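Local coordinates for variant surface glycoprotein MITAT 1.1 (Trypanosoma brucei brucei, PDB 5LY9) that forms, as the N-terminal domain of a GPI-anchored glycoprotein, part of the antigenically variable surface coat with which the trypanosome evades the host immune response, at residues Q233-G238 against E248-R253; A157-L162 against N254-A259. One frame throughout, in Å; residues are numbered along the deposited sequence.

Contact 1 of 2, residues Q233-G238 against E248-R253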
loop_
_atom_site.group_PDB
_atom_site.type_symbol
_atom_site.label_atom_id
_atom_site.label_comp_id
_atom_site.label_asym_id
_atom_site.label_seq_id
_atom_site.Cartn_x
_atom_site.Cartn_y
_atom_site.Cartn_z
ATOM N N GLN A 233 11.920 17.859 -16.411
ATOM C CA GLN A 233 10.796 18.767 -16.285
ATOM C C GLN A 233 9.622 18.235 -17.106
ATOM O O GLN A 233 8.548 18.303 -16.648
ATOM C CB GLN A 233 11.200 20.207 -16.654
ATOM C CG GLN A 233 12.340 20.710 -15.767
ATOM C CD GLN A 233 12.794 22.107 -16.123
ATOM O OE1 GLN A 233 12.329 22.683 -17.089
ATOM N NE2 GLN A 233 13.763 22.606 -15.426
ATOM N N ALA A 234 9.856 17.744 -18.301
ATOM C CA ALA A 234 8.805 17.272 -19.224
ATOM C C ALA A 234 8.986 15.764 -19.290
ATOM O O ALA A 234 9.730 15.251 -20.137
ATOM C CB ALA A 234 9.054 17.882 -20.611
ATOM N N MET A 235 8.431 15.066 -18.341
ATOM C CA MET A 235 8.604 13.601 -18.317
ATOM C C MET A 235 7.827 12.929 -19.474
ATOM O O MET A 235 6.783 13.413 -19.898
ATOM C CB MET A 235 8.119 13.090 -16.983
ATOM C CG MET A 235 9.020 13.487 -15.808
ATOM S SD MET A 235 10.678 12.782 -15.919
ATOM C CE MET A 235 10.334 11.019 -15.754
ATOM N N GLY A 236 8.284 11.769 -19.897
ATOM C CA GLY A 236 7.581 10.990 -20.924
ATOM C C GLY A 236 8.221 9.643 -21.124
ATOM O O GLY A 236 9.111 9.222 -20.332
ATOM N N ASN A 237 7.817 8.988 -22.206
ATOM C CA ASN A 237 8.156 7.569 -22.395
ATOM C C ASN A 237 9.628 7.282 -22.390
ATOM O O ASN A 237 10.086 6.276 -21.837
ATOM C CB ASN A 237 7.461 6.969 -23.642
ATOM C CG ASN A 237 5.975 6.798 -23.440
ATOM O OD1 ASN A 237 5.492 6.695 -22.341
ATOM N ND2 ASN A 237 5.221 6.784 -24.537
ATOM N N GLY A 238 10.396 8.171 -22.964
ATOM C CA GLY A 238 11.822 7.995 -23.025
ATOM C C GLY A 238 12.576 7.878 -21.708
ATOM O O GLY A 238 13.593 7.181 -21.629
ATOM N N GLU A 248 9.057 6.029 -13.058
ATOM C CA GLU A 248 8.161 5.250 -12.283
ATOM C C GLU A 248 7.474 6.045 -11.162
ATOM O O GLU A 248 6.257 5.963 -10.998
ATOM C CB GLU A 248 8.871 4.017 -11.703
ATOM C CG GLU A 248 7.990 3.223 -10.759
ATOM C CD GLU A 248 6.790 2.520 -11.399
ATOM O OE1 GLU A 248 6.621 2.495 -12.625
ATOM O OE2 GLU A 248 5.998 1.962 -10.636
ATOM N N ALA A 249 8.216 6.877 -10.416
ATOM C CA ALA A 249 7.551 7.745 -9.412
ATOM C C ALA A 249 6.579 8.714 -10.053
ATOM O O ALA A 249 5.521 8.937 -9.512
ATOM C CB ALA A 249 8.528 8.496 -8.569
ATOM N N TRP A 250 6.941 9.251 -11.206
ATOM C CA TRP A 250 6.059 10.174 -11.879
ATOM C C TRP A 250 4.751 9.563 -12.347
ATOM O O TRP A 250 3.656 10.082 -12.058
ATOM C CB TRP A 250 6.815 10.866 -13.019
ATOM C CG TRP A 250 5.984 11.629 -13.953
ATOM C CD1 TRP A 250 5.423 12.833 -13.755
ATOM C CD2 TRP A 250 5.725 11.263 -15.307
ATOM N NE1 TRP A 250 4.767 13.242 -14.930
ATOM C CE2 TRP A 250 4.906 12.271 -15.872
ATOM C CE3 TRP A 250 6.023 10.130 -16.061
ATOM C CZ2 TRP A 250 4.424 12.211 -17.205
ATOM C CZ3 TRP A 250 5.579 10.067 -17.402
ATOM C CH2 TRP A 250 4.744 11.094 -17.930
ATOM N N GLU A 251 4.871 8.493 -13.086
ATOM C CA GLU A 251 3.695 7.771 -13.600
ATOM C C GLU A 251 2.866 7.205 -12.459
ATOM O O GLU A 251 1.630 7.351 -12.454
ATOM C CB GLU A 251 4.126 6.672 -14.539
ATOM C CG GLU A 251 2.949 5.917 -15.109
ATOM C CD GLU A 251 3.325 4.968 -16.223
ATOM O OE1 GLU A 251 3.495 5.465 -17.385
ATOM O OE2 GLU A 251 3.490 3.773 -15.925
ATOM N N ALA A 252 3.503 6.617 -11.442
ATOM C CA ALA A 252 2.726 6.055 -10.360
ATOM C C ALA A 252 1.973 7.159 -9.626
ATOM O O ALA A 252 0.842 6.971 -9.197
ATOM C CB ALA A 252 3.628 5.322 -9.397
ATOM N N ARG A 253 2.611 8.312 -9.447
ATOM C CA ARG A 253 1.890 9.368 -8.783
ATOM C C ARG A 253 0.660 9.788 -9.578
ATOM O O ARG A 253 -0.437 9.986 -9.024
ATOM C CB ARG A 253 2.823 10.560 -8.477
ATOM C CG ARG A 253 2.288 11.351 -7.279
ATOM C CD ARG A 253 3.086 12.536 -6.922
ATOM N NE ARG A 253 2.767 12.964 -5.560
ATOM C CZ ARG A 253 3.227 14.082 -5.018
ATOM N NH1 ARG A 253 4.021 14.945 -5.734
ATOM N NH2 ARG A 253 2.946 14.319 -3.711
#
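Trp250 swings its indole out from the helix with CG anti to the backbone N (chi1 168°), while Met235 sets CG anti to its own carbonyl carbon (chi1 -70°), and the two side chains slide past each other in opposite directions. Met235 CB lies over one indole face, 3.5 Å from the centroid of the six-membered ring and 14° off its normal, a CH-pi contact. The closest approach is Met235 CB to Trp250 CD2, 3.4 Å. The chain bends at chi2 and chi3, and SD stands on the same side of the indole, farther off: 5.5 Å from the centroid of the five-membered ring, an oblique Met-aromatic contact. Backbone joins in, as Met235 O comes 3.7 Å from Trp250 CH2. In this A-type variant surface glycoprotein domain, the contact fastens the loop after strand 228-229 to helix 244-254, with the short helix 239-242 between them in sequence. Gly236 N approaches Trp250 CZ3 obliquely at 4.1 Å, its hydrogen bond going instead to His239 ND1. The indole is also held at its polar end, where NE1 donates to Gln164 O, and His247 meets the ring edge-to-face. Met235 pairs through its backbone with Thr165 and rests its side chain on Tyr167.

Contact 2 of 2, residues A157-L162 against N254-A259; sequences ATRTEL and NREAKA
Arg159 and Glu256 reach toward each other from opposite directions, their guanidinium and carboxylate planes almost perpendicular at 89°. The arginine offers an edge: Arg159 NH2 donates to Glu256 OE1 over 3.1 Å with an N-H...O angle of 163°, and the oxygen lies only 11° out of the guanidinium plane. On the carboxylate side the bond uses the syn lone pair of OE1. Lys258, its chain bent at chi2, brings its ammonium to the same oxygen nearly along the C-O axis, with Lys258 NZ 3.1 Å from Glu256 OE1. One carboxylate oxygen thus accepts from two cationic donors, and its negative charge probably offsets the closeness of Lys258 NZ to Arg159 NH2, 3.3 Å apart. A water completes the salt-bridge network by accepting from Arg159 NH1 and from Lys258 NZ, each at 2.9 Å. Further partners fix both principal groups: Arg159 NH2 also forms a salt bridge with Glu27 OE1, and Glu256 OE2 is hydrogen-bonded to Ser94 OG. The network ties the loop between strands 143-144 and 173-174 to the chain leaving helix 244-254. Both lie along the long helices typical of the VSG N-terminal domain: Glu256 packs on Met28 and Lys258 on Glu31 of helix 24-55, while Ser94 belongs to helix 62-114.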
loop_
_atom_site.group_PDB
_atom_site.type_symbol
_atom_site.label_atom_id
_atom_site.label_comp_id
_atom_site.label_asym_id
_atom_site.label_seq_id
_atom_site.Cartn_x
_atom_site.Cartn_y
_atom_site.Cartn_z
ATOM N N ALA A 157 0.608 15.428 1.279
ATOM C CA ALA A 157 1.895 15.788 0.656
ATOM C C ALA A 157 1.784 17.013 -0.245
ATOM O O ALA A 157 0.695 17.413 -0.730
ATOM C CB ALA A 157 2.349 14.618 -0.139
ATOM N N THR A 158 2.914 17.676 -0.460
ATOM C CA THR A 158 2.940 18.768 -1.399
ATOM C C THR A 158 2.946 18.229 -2.822
ATOM O O THR A 158 3.243 17.086 -3.041
ATOM C CB THR A 158 4.092 19.701 -1.146
ATOM O OG1 THR A 158 5.355 19.011 -1.247
ATOM C CG2 THR A 158 3.960 20.345 0.217
ATOM N N ARG A 159 2.614 19.095 -3.777
ATOM C CA ARG A 159 2.478 18.729 -5.156
ATOM C C ARG A 159 3.185 19.685 -6.068
ATOM O O ARG A 159 2.843 19.800 -7.265
ATOM C CB ARG A 159 0.961 18.758 -5.467
ATOM C CG ARG A 159 0.248 17.642 -4.731
ATOM C CD ARG A 159 0.207 16.407 -5.579
ATOM N NE ARG A 159 -0.445 15.274 -4.917
ATOM C CZ ARG A 159 -0.658 14.104 -5.515
ATOM N NH1 ARG A 159 -0.297 13.869 -6.766
ATOM N NH2 ARG A 159 -1.241 13.152 -4.822
ATOM N N THR A 160 4.262 20.305 -5.559
ATOM C CA THR A 160 5.004 21.236 -6.372
ATOM C C THR A 160 6.224 20.669 -6.981
ATOM O O THR A 160 6.726 21.224 -8.001
ATOM C CB THR A 160 5.420 22.476 -5.505
ATOM O OG1 THR A 160 5.848 22.087 -4.199
ATOM C CG2 THR A 160 4.177 23.387 -5.367
ATOM N N GLU A 161 6.790 19.615 -6.352
ATOM C CA GLU A 161 8.079 19.132 -6.822
ATOM C C GLU A 161 7.940 18.006 -7.852
ATOM O O GLU A 161 8.817 17.849 -8.727
ATOM C CB GLU A 161 8.998 18.719 -5.689
ATOM C CG GLU A 161 9.068 19.748 -4.547
ATOM C CD GLU A 161 9.375 21.155 -5.058
ATOM O OE1 GLU A 161 10.260 21.333 -5.930
ATOM O OE2 GLU A 161 8.634 22.081 -4.604
ATOM N N LEU A 162 6.832 17.272 -7.782
ATOM C CA LEU A 162 6.562 16.194 -8.739
ATOM C C LEU A 162 5.121 16.350 -9.139
ATOM O O LEU A 162 4.208 16.075 -8.346
ATOM C CB LEU A 162 6.826 14.815 -8.104
ATOM C CG LEU A 162 6.367 13.604 -8.941
ATOM C CD1 LEU A 162 6.878 13.773 -10.376
ATOM C CD2 LEU A 162 6.782 12.256 -8.312
ATOM N N ASN A 254 0.836 9.917 -10.886
ATOM C CA ASN A 254 -0.297 10.321 -11.715
ATOM C C ASN A 254 -1.393 9.291 -11.697
ATOM O O ASN A 254 -2.588 9.685 -11.868
ATOM C CB ASN A 254 0.160 10.519 -13.139
ATOM C CG ASN A 254 0.798 11.830 -13.344
ATOM O OD1 ASN A 254 0.539 12.774 -12.579
ATOM N ND2 ASN A 254 1.652 11.924 -14.378
ATOM N N ARG A 255 -1.059 8.020 -11.528
ATOM C CA ARG A 255 -2.074 6.928 -11.562
ATOM C C ARG A 255 -2.684 6.499 -10.241
ATOM O O ARG A 255 -3.474 5.525 -10.216
ATOM C CB ARG A 255 -1.528 5.708 -12.345
ATOM C CG ARG A 255 -1.344 6.214 -13.754
ATOM C CD ARG A 255 -0.765 5.276 -14.740
ATOM N NE ARG A 255 -0.633 5.986 -16.030
ATOM C CZ ARG A 255 -0.320 5.380 -17.168
ATOM N NH1 ARG A 255 -0.166 4.057 -17.214
ATOM N NH2 ARG A 255 -0.189 6.096 -18.261
ATOM N N GLU A 256 -2.475 7.292 -9.192
ATOM C CA GLU A 256 -2.993 6.948 -7.872
ATOM C C GLU A 256 -4.514 6.914 -7.924
ATOM O O GLU A 256 -5.189 7.877 -8.394
ATOM C CB GLU A 256 -2.612 7.996 -6.853
ATOM C CG GLU A 256 -1.139 7.997 -6.559
ATOM C CD GLU A 256 -0.634 9.216 -5.792
ATOM O OE1 GLU A 256 -1.345 10.194 -5.741
ATOM O OE2 GLU A 256 0.528 9.167 -5.269
ATOM N N ALA A 257 -5.086 5.843 -7.342
ATOM C CA ALA A 257 -6.553 5.800 -7.060
ATOM C C ALA A 257 -6.874 6.809 -5.954
ATOM O O ALA A 257 -6.141 6.908 -4.982
ATOM C CB ALA A 257 -6.974 4.406 -6.597
ATOM N N LYS A 258 -8.010 7.464 -6.087
ATOM C CA LYS A 258 -8.488 8.445 -5.161
ATOM C C LYS A 258 -9.859 8.079 -4.667
ATOM O O LYS A 258 -10.697 7.516 -5.403
ATOM C CB LYS A 258 -8.607 9.791 -5.835
ATOM C CG LYS A 258 -7.413 10.325 -6.671
ATOM C CD LYS A 258 -6.298 10.811 -5.822
ATOM C CE LYS A 258 -5.106 11.161 -6.698
ATOM N NZ LYS A 258 -4.001 11.723 -5.856
ATOM N N ALA A 259 -10.124 8.440 -3.432
ATOM C CA ALA A 259 -11.399 8.205 -2.827
ATOM C C ALA A 259 -12.542 8.868 -3.573
ATOM O O ALA A 259 -13.669 8.316 -3.650
ATOM C CB ALA A 259 -11.356 8.674 -1.373
HETATM O O HOH W 1 -2.041 11.968 -7.999
#

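Overall arrangement
The two contacts lie about 12 Å apart, centre to centre, and share the region around helix 244-254: contact 1 uses the helix itself, contact 2 the chain that leaves it. Contact 1 is a surface contact about 16 Å from the centre of the chain, made by apolar and aromatic groups without a hydrogen bond between its segments. Contact 2, about 6 Å from that centre, is partly buried and relies on charge and water. Arg253 links them, with Arg253 NH2 2.9 Å from Thr158 O in a probable hydrogen bond and its NH1 in a salt bridge to Glu20. Leu162, in the segment 157-162, also packs on Trp250.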